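Local coordinates for protein phosphonate monoester hydrolase (Ruegeria pomeroyi, PDB 4UPK) that belongs to the sulfatase family of the alkaline phosphatase clan, enzymes of alpha/beta fold built on a large central beta-sheet flanked by helices, at residues D42-D47 / A311-L316; Q187-R192 / P245-A250; E210-A215 / A317-T322; D219-N224 / A235-I240. All blocks are in the same frame, centred on the assembly; numbering follows the deposited sequence.

Contact 1. Residues D42-D47 / A311-L316; sequences DQLRAD and AVYLGL
Tyr313 reaches out from its helix and sets its hydroxyl against the backbone of Gln43, Leu44 and Arg45. Two hydrogen bonds carry the contact, and both use Tyr313 OH. The hydroxyl donates to the carbonyl oxygen of Gln43, with a very short distance of 2.5 Å from Tyr313 OH to Gln43 O. It also accepts from the backbone N-H of Arg45, where Arg45 N lies 3.1 Å from Tyr313 OH. That second bond is bent, at 141°. Gln43 O lies in the ring plane at the edge, and Arg45 N is also near that plane. The two bonds together probably limit how the ring can turn. CG of Tyr313 stands anti to its backbone N (chi1 171°), which carries the ring away from the helix and onto the loop.

Van der Waals contacts are few. Leu44 CA sits 3.3 Å from Tyr313 OH, in a position oblique to the ring. The CG methylene of Arg45 lies 3.8 Å from Tyr313 OH.

The charged groups take no part in bonding across the two segments. The guanidinium of Arg45 stands nearly perpendicular to the tyrosine ring, at 86°. It grips Asp47 side-on, Arg45 NE to Asp47 OD1 at 2.8 Å and Arg45 NH2 to Asp47 OD2 at the same distance. Asp354 pairs with NH2 as well, and Glu350 O accepts from NH1.

The contact is buried. It joins the loop between strand 35-41 of the central sheet and helix 46-49 to the long helix 303-333. Cys48 of helix 46-49 touches both Tyr313 and Leu314.

Contact 2. Residues Q187-R192 / P245-A250; sequences QVYVPR and PLVAPA
Tyr189 lies over Pro245, and Val247 fits between Tyr189 and Pro191, where two irregular loops of the alpha/beta fold pack together. One loop lies between helices 169-177 and 213-224. The other follows strand 234-239 of the central sheet. Pro245 has a cis peptide bond before it.

The proline ring runs obliquely to the tyrosine side chain. Pro245 CB sits 3.9 Å from Tyr189 CB. Further along, Pro245 CD stands above one face of the aromatic ring, shifted toward the rim and 4.1 Å from CD1 of Tyr189. CG of Tyr189 stands beside its backbone N (chi1 -62°), and this brings the ring over the proline. The phenol hydroxyl takes no part here; it bonds to the hydroxyl of Tyr185, whose ring also meets that of Tyr189 edge-to-face.

Val247 uses its two methyl branches in different directions. Val247 CG1 approaches the tyrosine near its ring plane and lies 3.4 Å from the carbonyl oxygen, O, of Tyr189. Val247 CG2 turns to the other proline, where it lies 3.8 Å from Pro191 CA and touches Pro191 CG a little farther off. Leu246, between the two inward-pointing residues, faces away and packs on Leu309 and Val312 of helix 303-333.

A water molecule bridges the two backbones. It donates to Tyr189 O at 2.7 Å and to Leu246 O at 3.2 Å.

Contact 3. Residues E210-A215 / A317-T322; sequences EDSDTA and ATEVDT
Glu319 is the first residue of 317-322 to meet the other segment, and it holds Ser212 by a hydrogen bond. Its CG stands anti to the backbone N (chi1 -172°), and the extended chain carries the carboxylate to the start of helix 213-224. Ser212 OG donates to Glu319 OE2 at 2.8 Å, coming from above the carboxylate plane, 42° out of it. The other oxygen, OE1, takes two waters. One donates to Glu319 OE1 at 2.7 Å and accepts from Thr214 OG1. The second donates to OE1 and to Asp213 OD1, and so bridges two acidic side chains. Those carboxylates do not touch, with Asp213 OD1 and Glu319 OE1 5.1 Å apart. The water between them probably eases their repulsion. Asp213 also forms a salt bridge from OD2 to Arg241. Pro249 and Tyr252 pack against Glu319.

Val320 comes next and makes the apolar part. Thr214 turns its methyl, CG2, toward the helix backbone, 3.8 Å from Val320 CA. Thr214 CG2 also lies 4.0 Å from Val320 CG2, and the two side chains cross at about a right angle. Asp321 points away and bonds instead to the backbone N-H groups of His61 and Leu62.

Ser212 works in both directions. While it donates to Glu319, Ser212 OG accepts from Ala215 N at 3.1 Å in a nearly straight bond of 172°. This is a helix N-cap, in which the capping serine of helix 213-224 is itself tied to a buried glutamate of helix 303-333.

Contact 4. Residues D219-N224 / A235-I240; sequences DQFLAN and AHLTYI
Phe221 packs onto Leu237 and Ala235, joining helix 213-224 to strand 234-239 of the central beta-sheet. Helix 213-224 leads into strand 234-239 and packs on the parallel part of the sheet, as in other alpha/beta folds.

The tight part is apolar and buried. CG of Phe221 stands anti to its backbone N (chi1 177°), which directs the ring from the helix toward the strand. Leu237 crosses it at about a right angle. Leu237 CD2 lies over one face, 4.2 Å from Phe221 CD1. The other methyl, Leu237 CD1, sits 4.1 Å from Phe221 CB. Ala235 approaches differently, with Ala235 CB at the ring edge and 4.0 Å from Phe221 CE1. Further residues close round the same ring: Phe128 meets it edge-to-face, while Leu37 of strand 35-41 and Val327 of helix 303-333 also touch it. His236, between the two inward residues of the strand, points away and stacks on Phe38.

The other side of the helix is looser. Leu222, Ala223 and Asn224 are partly exposed and do not reach the strand. This part meets a second subunit instead, where Leu222 O accepts from Asn177 ND2 of that subunit and Asn224 packs on its Pro170. The Asn224 side chain also folds back on its own helix. Asn224 ND2 donates to Gln220 O at 2.7 Å, with an N-H to O angle of 163°.

From the N terminus, strand 35-41 leads into 42-47, which meets helix 303-333 much later in the chain and so closes contact 1, the longest loop. Contacts 2 and 4 nest inside that loop. Contact 2 opens at 187-192 and closes at 245-250, after the chain has passed through 210-215 and the short loop of contact 4, which lies within contact 2. Contact 3 crosses both contact 1 and contact 2, since 210-215 pairs only later with 317-322, and it too encloses contact 4. Helix 303-333 serves contacts 1 and 3, helix 213-224 serves contacts 3 and 4. Together they tie the central sheet, these two helices and the connecting loops to one another.

Contact 1. Residues D42-D47 / A311-L316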
loop_
_atom_site.group_PDB
_atom_site.type_symbol
_atom_site.label_atom_id
_atom_site.label_comp_id
_atom_site.label_asym_id
_atom_site.label_seq_id
_atom_site.Cartn_x
_atom_site.Cartn_y
_atom_site.Cartn_z
ATOM N N ASP A 42 26.740 21.993 4.371
ATOM C CA ASP A 42 26.568 22.084 2.930
ATOM C C ASP A 42 27.751 22.898 2.339
ATOM O O ASP A 42 28.126 23.960 2.881
ATOM C CB ASP A 42 25.231 22.769 2.592
ATOM C CG ASP A 42 24.529 22.289 1.335
ATOM O OD1 ASP A 42 25.058 22.530 0.234
ATOM O OD2 ASP A 42 23.412 21.724 1.450
ATOM N N GLN A 43 28.357 22.356 1.255
ATOM C CA GLN A 43 29.391 22.963 0.407
ATOM C C GLN A 43 30.779 23.217 0.987
ATOM O O GLN A 43 31.549 23.915 0.339
ATOM C CB GLN A 43 28.827 24.207 -0.319
ATOM C CG GLN A 43 28.929 24.153 -1.828
ATOM C CD GLN A 43 27.802 24.867 -2.545
ATOM O OE1 GLN A 43 27.968 25.956 -3.085
ATOM N NE2 GLN A 43 26.631 24.257 -2.595
ATOM N N LEU A 44 31.133 22.638 2.158
ATOM C CA LEU A 44 32.473 22.798 2.753
ATOM C C LEU A 44 33.542 21.915 2.064
ATOM O O LEU A 44 33.409 20.688 2.040
ATOM C CB LEU A 44 32.478 22.628 4.294
ATOM C CG LEU A 44 33.790 23.018 5.057
ATOM C CD1 LEU A 44 34.103 24.493 4.954
ATOM C CD2 LEU A 44 33.750 22.574 6.515
ATOM N N ARG A 45 34.586 22.552 1.481
ATOM C CA ARG A 45 35.669 21.847 0.779
ATOM C C ARG A 45 36.526 21.076 1.757
ATOM O O ARG A 45 36.736 21.548 2.874
ATOM C CB ARG A 45 36.569 22.837 0.016
ATOM C CG ARG A 45 35.960 23.398 -1.258
ATOM C CD ARG A 45 36.730 24.608 -1.750
ATOM N NE ARG A 45 38.078 24.261 -2.198
ATOM C CZ ARG A 45 38.516 24.366 -3.450
ATOM N NH1 ARG A 45 37.709 24.797 -4.409
ATOM N NH2 ARG A 45 39.766 24.040 -3.752
ATOM N N ALA A 46 37.030 19.897 1.338
ATOM C CA ALA A 46 37.940 19.072 2.133
ATOM C C ALA A 46 39.251 19.842 2.436
ATOM O O ALA A 46 39.747 19.759 3.561
ATOM C CB ALA A 46 38.257 17.777 1.400
ATOM N N ASP A 47 39.768 20.616 1.450
ATOM C CA ASP A 47 41.014 21.385 1.584
ATOM C C ASP A 47 40.986 22.568 2.566
ATOM O O ASP A 47 42.034 23.128 2.867
ATOM C CB ASP A 47 41.638 21.739 0.214
ATOM C CG ASP A 47 40.921 22.768 -0.654
ATOM O OD1 ASP A 47 39.839 23.255 -0.241
ATOM O OD2 ASP A 47 41.444 23.091 -1.735
ATOM N N ALA A 311 36.923 34.927 0.444
ATOM C CA ALA A 311 37.073 35.398 1.826
ATOM C C ALA A 311 35.734 35.317 2.609
ATOM O O ALA A 311 35.754 34.969 3.793
ATOM C CB ALA A 311 37.612 36.826 1.851
ATOM N N VAL A 312 34.594 35.647 1.956
ATOM C CA VAL A 312 33.248 35.590 2.549
ATOM C C VAL A 312 32.879 34.142 2.880
ATOM O O VAL A 312 32.416 33.874 3.986
ATOM C CB VAL A 312 32.180 36.323 1.673
ATOM C CG1 VAL A 312 30.754 36.043 2.175
ATOM C CG2 VAL A 312 32.458 37.833 1.627
ATOM N N TYR A 313 33.132 33.213 1.932
ATOM C CA TYR A 313 32.917 31.767 2.051
ATOM C C TYR A 313 33.685 31.193 3.254
ATOM O O TYR A 313 33.096 30.456 4.053
ATOM C CB TYR A 313 33.359 31.071 0.746
ATOM C CG TYR A 313 33.383 29.557 0.807
ATOM C CD1 TYR A 313 34.529 28.872 1.213
ATOM C CD2 TYR A 313 32.289 28.807 0.398
ATOM C CE1 TYR A 313 34.567 27.477 1.250
ATOM C CE2 TYR A 313 32.318 27.409 0.427
ATOM C CZ TYR A 313 33.461 26.750 0.851
ATOM O OH TYR A 313 33.506 25.370 0.875
ATOM N N LEU A 314 34.992 31.528 3.376
ATOM C CA LEU A 314 35.834 31.091 4.484
ATOM C C LEU A 314 35.356 31.652 5.829
ATOM O O LEU A 314 35.424 30.948 6.830
ATOM C CB LEU A 314 37.322 31.427 4.240
ATOM C CG LEU A 314 38.019 30.780 3.036
ATOM C CD1 LEU A 314 39.396 31.381 2.834
ATOM C CD2 LEU A 314 38.116 29.256 3.193
ATOM N N GLY A 315 34.825 32.875 5.827
ATOM C CA GLY A 315 34.273 33.525 7.021
ATOM C C GLY A 315 33.021 32.838 7.544
ATOM O O GLY A 315 32.874 32.672 8.750
ATOM N N LEU A 316 32.148 32.347 6.628
ATOM C CA LEU A 316 30.927 31.572 6.925
ATOM C C LEU A 316 31.266 30.187 7.485
ATOM O O LEU A 316 30.551 29.711 8.374
ATOM C CB LEU A 316 30.015 31.448 5.692
ATOM C CG LEU A 316 29.275 32.713 5.258
ATOM C CD1 LEU A 316 28.691 32.538 3.833
ATOM C CD2 LEU A 316 28.197 33.090 6.252
#

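Contact 2. Residues Q187-R192 / P245-A250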
loop_
_atom_site.group_PDB
_atom_site.type_symbol
_atom_site.label_atom_id
_atom_site.label_comp_id
_atom_site.label_asym_id
_atom_site.label_seq_id
_atom_site.Cartn_x
_atom_site.Cartn_y
_atom_site.Cartn_z
ATOM N N GLN A 187 15.777 40.012 0.231
ATOM C CA GLN A 187 16.413 41.210 0.789
ATOM C C GLN A 187 17.355 40.904 1.971
ATOM O O GLN A 187 18.287 41.656 2.228
ATOM C CB GLN A 187 15.358 42.249 1.197
ATOM C CG GLN A 187 14.603 42.894 0.027
ATOM C CD GLN A 187 13.389 43.702 0.474
ATOM O OE1 GLN A 187 13.294 44.178 1.620
ATOM N NE2 GLN A 187 12.429 43.883 -0.434
ATOM N N VAL A 188 17.084 39.818 2.687
ATOM C CA VAL A 188 17.826 39.306 3.852
ATOM C C VAL A 188 19.312 38.964 3.480
ATOM O O VAL A 188 20.206 39.137 4.292
ATOM C CB VAL A 188 17.044 38.061 4.407
ATOM C CG1 VAL A 188 17.870 37.227 5.381
ATOM C CG2 VAL A 188 15.711 38.457 5.025
ATOM N N TYR A 189 19.547 38.511 2.243
ATOM C CA TYR A 189 20.849 38.060 1.726
ATOM C C TYR A 189 21.708 39.133 1.051
ATOM O O TYR A 189 22.836 38.845 0.633
ATOM C CB TYR A 189 20.630 36.858 0.786
ATOM C CG TYR A 189 20.022 35.672 1.487
ATOM C CD1 TYR A 189 20.774 34.902 2.372
ATOM C CD2 TYR A 189 18.679 35.345 1.313
ATOM C CE1 TYR A 189 20.216 33.815 3.039
ATOM C CE2 TYR A 189 18.108 34.255 1.974
ATOM C CZ TYR A 189 18.887 33.488 2.830
ATOM O OH TYR A 189 18.371 32.398 3.481
ATOM N N VAL A 190 21.159 40.358 0.927
ATOM C CA VAL A 190 21.841 41.497 0.308
ATOM C C VAL A 190 22.855 42.074 1.329
ATOM O O VAL A 190 22.449 42.425 2.441
ATOM C CB VAL A 190 20.839 42.569 -0.226
ATOM C CG1 VAL A 190 21.564 43.767 -0.829
ATOM C CG2 VAL A 190 19.869 41.965 -1.244
ATOM N N PRO A 191 24.167 42.130 0.984
ATOM C CA PRO A 191 25.151 42.704 1.911
ATOM C C PRO A 191 24.899 44.195 2.122
ATOM O O PRO A 191 24.485 44.900 1.189
ATOM C CB PRO A 191 26.492 42.473 1.193
ATOM C CG PRO A 191 26.221 41.434 0.148
ATOM C CD PRO A 191 24.816 41.728 -0.278
ATOM N N ARG A 192 25.096 44.663 3.351
ATOM C CA ARG A 192 24.903 46.069 3.711
ATOM C C ARG A 192 25.770 46.960 2.814
ATOM O O ARG A 192 26.986 46.760 2.742
ATOM C CB ARG A 192 25.270 46.298 5.183
ATOM C CG ARG A 192 24.701 47.555 5.819
ATOM C CD ARG A 192 24.961 47.544 7.325
ATOM N NE ARG A 192 24.339 46.403 8.028
ATOM C CZ ARG A 192 24.532 46.114 9.315
ATOM N NH1 ARG A 192 25.338 46.863 10.060
ATOM N NH2 ARG A 192 23.922 45.072 9.863
ATOM N N PRO A 245 23.432 32.613 -1.359
ATOM C CA PRO A 245 24.036 33.924 -1.680
ATOM C C PRO A 245 25.038 34.270 -0.599
ATOM O O PRO A 245 24.685 34.323 0.579
ATOM C CB PRO A 245 22.830 34.886 -1.711
ATOM C CG PRO A 245 21.596 34.005 -1.693
ATOM C CD PRO A 245 22.029 32.779 -0.948
ATOM N N LEU A 246 26.307 34.401 -1.006
ATOM C CA LEU A 246 27.433 34.687 -0.130
ATOM C C LEU A 246 27.339 36.038 0.569
ATOM O O LEU A 246 27.471 37.092 -0.052
ATOM C CB LEU A 246 28.790 34.515 -0.847
ATOM C CG LEU A 246 29.164 33.095 -1.304
ATOM C CD1 LEU A 246 30.463 33.119 -2.092
ATOM C CD2 LEU A 246 29.295 32.137 -0.105
ATOM N N VAL A 247 27.064 35.976 1.873
ATOM C CA VAL A 247 26.967 37.097 2.788
ATOM C C VAL A 247 27.279 36.558 4.175
ATOM O O VAL A 247 26.818 35.474 4.518
ATOM C CB VAL A 247 25.619 37.900 2.685
ATOM C CG1 VAL A 247 24.393 37.093 3.146
ATOM C CG2 VAL A 247 25.717 39.243 3.396
ATOM N N ALA A 248 28.094 37.294 4.953
ATOM C CA ALA A 248 28.466 36.894 6.307
ATOM C C ALA A 248 28.171 38.006 7.297
ATOM O O ALA A 248 28.391 39.177 6.967
ATOM C CB ALA A 248 29.938 36.487 6.367
ATOM N N PRO A 249 27.621 37.688 8.504
ATOM C CA PRO A 249 27.381 38.760 9.482
ATOM C C PRO A 249 28.701 39.264 10.099
ATOM O O PRO A 249 29.698 38.527 10.099
ATOM C CB PRO A 249 26.472 38.080 10.501
ATOM C CG PRO A 249 26.920 36.664 10.501
ATOM C CD PRO A 249 27.289 36.361 9.072
ATOM N N ALA A 250 28.726 40.531 10.571
ATOM C CA ALA A 250 29.910 41.138 11.212
ATOM C C ALA A 250 30.327 40.277 12.443
ATOM O O ALA A 250 29.437 39.864 13.190
ATOM C CB ALA A 250 29.605 42.568 11.646
HETATM O O HOH W 1 24.537 37.874 -1.159
#

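Contact 3. Residues E210-A215 / A317-T322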
loop_
_atom_site.group_PDB
_atom_site.type_symbol
_atom_site.label_atom_id
_atom_site.label_comp_id
_atom_site.label_asym_id
_atom_site.label_seq_id
_atom_site.Cartn_x
_atom_site.Cartn_y
_atom_site.Cartn_z
ATOM N N GLU A 210 24.434 37.005 16.131
ATOM C CA GLU A 210 23.563 36.259 17.034
ATOM C C GLU A 210 22.176 35.985 16.434
ATOM O O GLU A 210 21.432 35.169 16.989
ATOM C CB GLU A 210 23.453 36.954 18.415
ATOM C CG GLU A 210 23.040 38.411 18.345
ATOM C CD GLU A 210 24.197 39.386 18.477
ATOM O OE1 GLU A 210 25.015 39.496 17.533
ATOM O OE2 GLU A 210 24.279 40.051 19.535
ATOM N N ASP A 211 21.833 36.657 15.312
ATOM C CA ASP A 211 20.553 36.493 14.622
ATOM C C ASP A 211 20.674 35.782 13.256
ATOM O O ASP A 211 19.700 35.718 12.500
ATOM C CB ASP A 211 19.842 37.852 14.493
ATOM C CG ASP A 211 19.447 38.433 15.831
ATOM O OD1 ASP A 211 19.005 37.661 16.707
ATOM O OD2 ASP A 211 19.555 39.652 15.997
ATOM N N SER A 212 21.875 35.262 12.951
ATOM C CA SER A 212 22.183 34.599 11.683
ATOM C C SER A 212 21.499 33.244 11.537
ATOM O O SER A 212 21.051 32.667 12.521
ATOM C CB SER A 212 23.693 34.465 11.498
ATOM O OG SER A 212 24.209 33.275 12.079
ATOM N N ASP A 213 21.431 32.753 10.301
ATOM C CA ASP A 213 20.889 31.441 9.947
ATOM C C ASP A 213 21.625 30.307 10.676
ATOM O O ASP A 213 20.959 29.448 11.256
ATOM C CB ASP A 213 20.882 31.246 8.414
ATOM C CG ASP A 213 22.126 31.652 7.634
ATOM O OD1 ASP A 213 23.118 32.135 8.269
ATOM O OD2 ASP A 213 22.121 31.482 6.396
ATOM N N THR A 214 23.001 30.364 10.721
ATOM C CA THR A 214 23.882 29.427 11.438
ATOM C C THR A 214 23.596 29.418 12.938
ATOM O O THR A 214 23.426 28.338 13.503
ATOM C CB THR A 214 25.364 29.737 11.139
ATOM O OG1 THR A 214 25.580 29.669 9.723
ATOM C CG2 THR A 214 26.336 28.806 11.882
ATOM N N ALA A 215 23.579 30.619 13.581
ATOM C CA ALA A 215 23.342 30.819 15.019
ATOM C C ALA A 215 21.948 30.336 15.413
ATOM O O ALA A 215 21.798 29.617 16.400
ATOM C CB ALA A 215 23.506 32.291 15.390
ATOM N N ALA A 317 32.342 29.546 6.976
ATOM C CA ALA A 317 32.863 28.255 7.463
ATOM C C ALA A 317 33.376 28.436 8.919
ATOM O O ALA A 317 33.049 27.621 9.771
ATOM C CB ALA A 317 33.976 27.753 6.566
ATOM N N THR A 318 34.099 29.531 9.213
ATOM C CA THR A 318 34.554 29.845 10.578
ATOM C C THR A 318 33.319 30.034 11.533
ATOM O O THR A 318 33.330 29.499 12.632
ATOM C CB THR A 318 35.608 30.987 10.548
ATOM O OG1 THR A 318 36.795 30.466 9.944
ATOM C CG2 THR A 318 35.967 31.541 11.953
ATOM N N GLU A 319 32.253 30.732 11.085
ATOM C CA GLU A 319 31.049 30.901 11.887
ATOM C C GLU A 319 30.333 29.552 12.127
ATOM O O GLU A 319 29.852 29.314 13.226
ATOM C CB GLU A 319 30.114 31.954 11.287
ATOM C CG GLU A 319 28.935 32.298 12.213
ATOM C CD GLU A 319 27.781 33.001 11.523
ATOM O OE1 GLU A 319 27.702 32.929 10.276
ATOM O OE2 GLU A 319 26.969 33.649 12.221
ATOM N N VAL A 320 30.331 28.646 11.142
ATOM C CA VAL A 320 29.759 27.294 11.319
ATOM C C VAL A 320 30.566 26.565 12.401
ATOM O O VAL A 320 29.986 25.957 13.307
ATOM C CB VAL A 320 29.703 26.519 9.966
ATOM C CG1 VAL A 320 29.624 25.006 10.161
ATOM C CG2 VAL A 320 28.559 27.032 9.099
ATOM N N ASP A 321 31.906 26.664 12.308
ATOM C CA ASP A 321 32.831 26.103 13.277
ATOM C C ASP A 321 32.527 26.548 14.713
ATOM O O ASP A 321 32.444 25.683 15.564
ATOM C CB ASP A 321 34.273 26.432 12.925
ATOM C CG ASP A 321 35.232 25.618 13.748
ATOM O OD1 ASP A 321 35.536 24.489 13.340
ATOM O OD2 ASP A 321 35.605 26.075 14.853
ATOM N N THR A 322 32.384 27.870 14.986
ATOM C CA THR A 322 32.093 28.427 16.332
ATOM C C THR A 322 30.818 27.819 16.920
ATOM O O THR A 322 30.807 27.465 18.089
ATOM C CB THR A 322 31.988 29.972 16.288
ATOM O OG1 THR A 322 33.131 30.541 15.645
ATOM C CG2 THR A 322 31.804 30.603 17.670
HETATM O O HOH W 2 25.327 33.621 8.426
HETATM O O HOH W 3 27.888 30.638 8.895
#

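Contact 4. Residues D219-N224 / A235-I240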
loop_
_atom_site.group_PDB
_atom_site.type_symbol
_atom_site.label_atom_id
_atom_site.label_comp_id
_atom_site.label_asym_id
_atom_site.label_seq_id
_atom_site.Cartn_x
_atom_site.Cartn_y
_atom_site.Cartn_z
ATOM N N ASP A 219 20.843 27.418 17.941
ATOM C CA ASP A 219 19.972 27.788 19.054
ATOM C C ASP A 219 18.749 26.866 19.136
ATOM O O ASP A 219 18.405 26.444 20.229
ATOM C CB ASP A 219 19.545 29.263 18.959
ATOM C CG ASP A 219 20.636 30.289 19.235
ATOM O OD1 ASP A 219 21.714 29.899 19.746
ATOM O OD2 ASP A 219 20.431 31.454 18.903
ATOM N N GLN A 220 18.150 26.503 17.995
ATOM C CA GLN A 220 17.001 25.586 17.915
ATOM C C GLN A 220 17.356 24.167 18.372
ATOM O O GLN A 220 16.575 23.548 19.096
ATOM C CB GLN A 220 16.341 25.607 16.525
ATOM C CG GLN A 220 15.677 26.948 16.141
ATOM C CD GLN A 220 15.051 27.705 17.284
ATOM O OE1 GLN A 220 15.606 28.689 17.793
ATOM N NE2 GLN A 220 13.896 27.257 17.730
ATOM N N PHE A 221 18.556 23.685 17.998
ATOM C CA PHE A 221 19.125 22.408 18.459
ATOM C C PHE A 221 19.274 22.430 19.990
ATOM O O PHE A 221 18.802 21.521 20.673
ATOM C CB PHE A 221 20.504 22.174 17.797
ATOM C CG PHE A 221 21.227 20.930 18.242
ATOM C CD1 PHE A 221 21.023 19.714 17.586
ATOM C CD2 PHE A 221 22.114 20.967 19.317
ATOM C CE1 PHE A 221 21.705 18.556 17.999
ATOM C CE2 PHE A 221 22.776 19.805 19.744
ATOM C CZ PHE A 221 22.574 18.613 19.079
ATOM N N LEU A 222 19.912 23.490 20.525
ATOM C CA LEU A 222 20.128 23.658 21.969
ATOM C C LEU A 222 18.844 23.961 22.783
ATOM O O LEU A 222 18.813 23.702 23.989
ATOM C CB LEU A 222 21.228 24.685 22.249
ATOM C CG LEU A 222 22.614 24.348 21.689
ATOM C CD1 LEU A 222 23.516 25.577 21.707
ATOM C CD2 LEU A 222 23.251 23.209 22.445
ATOM N N ALA A 223 17.792 24.472 22.120
ATOM C CA ALA A 223 16.497 24.745 22.763
ATOM C C ALA A 223 15.661 23.460 22.840
ATOM O O ALA A 223 14.673 23.414 23.570
ATOM C CB ALA A 223 15.732 25.814 21.973
ATOM N N ASN A 224 16.042 22.419 22.065
ATOM C CA ASN A 224 15.279 21.182 21.966
ATOM C C ASN A 224 15.952 19.917 22.465
ATOM O O ASN A 224 15.254 18.980 22.864
ATOM C CB ASN A 224 14.767 21.000 20.546
ATOM C CG ASN A 224 13.639 21.929 20.194
ATOM O OD1 ASN A 224 12.485 21.722 20.576
ATOM N ND2 ASN A 224 13.950 22.946 19.419
ATOM N N ALA A 235 19.889 12.726 16.229
ATOM C CA ALA A 235 19.703 14.106 15.793
ATOM C C ALA A 235 20.504 14.341 14.537
ATOM O O ALA A 235 21.695 13.982 14.463
ATOM C CB ALA A 235 20.125 15.085 16.882
ATOM N N HIS A 236 19.821 14.921 13.534
ATOM C CA HIS A 236 20.383 15.250 12.234
ATOM C C HIS A 236 20.346 16.766 12.078
ATOM O O HIS A 236 19.274 17.356 11.971
ATOM C CB HIS A 236 19.648 14.507 11.083
ATOM C CG HIS A 236 20.337 14.623 9.758
ATOM N ND1 HIS A 236 21.716 14.789 9.665
ATOM C CD2 HIS A 236 19.827 14.554 8.505
ATOM C CE1 HIS A 236 21.991 14.808 8.376
ATOM N NE2 HIS A 236 20.888 14.687 7.639
ATOM N N LEU A 237 21.528 17.399 12.107
ATOM C CA LEU A 237 21.691 18.853 12.059
ATOM C C LEU A 237 22.456 19.244 10.774
ATOM O O LEU A 237 23.544 18.729 10.502
ATOM C CB LEU A 237 22.363 19.321 13.371
ATOM C CG LEU A 237 22.835 20.775 13.557
ATOM C CD1 LEU A 237 21.679 21.721 13.845
ATOM C CD2 LEU A 237 23.820 20.854 14.711
ATOM N N THR A 238 21.815 20.109 9.955
ATOM C CA THR A 238 22.244 20.502 8.617
ATOM C C THR A 238 22.421 22.012 8.423
ATOM O O THR A 238 21.446 22.763 8.290
ATOM C CB THR A 238 21.259 19.923 7.577
ATOM O OG1 THR A 238 19.973 20.480 7.836
ATOM C CG2 THR A 238 21.179 18.384 7.603
ATOM N N TYR A 239 23.680 22.436 8.364
ATOM C CA TYR A 239 24.062 23.822 8.140
ATOM C C TYR A 239 24.230 24.061 6.657
ATOM O O TYR A 239 25.017 23.374 6.012
ATOM C CB TYR A 239 25.391 24.144 8.845
ATOM C CG TYR A 239 25.338 24.061 10.351
ATOM C CD1 TYR A 239 24.792 25.096 11.103
ATOM C CD2 TYR A 239 25.887 22.971 11.032
ATOM C CE1 TYR A 239 24.773 25.048 12.496
ATOM C CE2 TYR A 239 25.884 22.916 12.427
ATOM C CZ TYR A 239 25.329 23.964 13.156
ATOM O OH TYR A 239 25.329 23.967 14.526
ATOM N N ILE A 240 23.500 25.038 6.128
ATOM C CA ILE A 240 23.566 25.451 4.740
ATOM C C ILE A 240 24.880 26.148 4.443
ATOM O O ILE A 240 25.498 25.866 3.428
ATOM C CB ILE A 240 22.306 26.285 4.314
ATOM C CG1 ILE A 240 22.253 26.511 2.773
ATOM C CG2 ILE A 240 22.151 27.593 5.099
ATOM C CD1 ILE A 240 22.120 25.167 1.949
#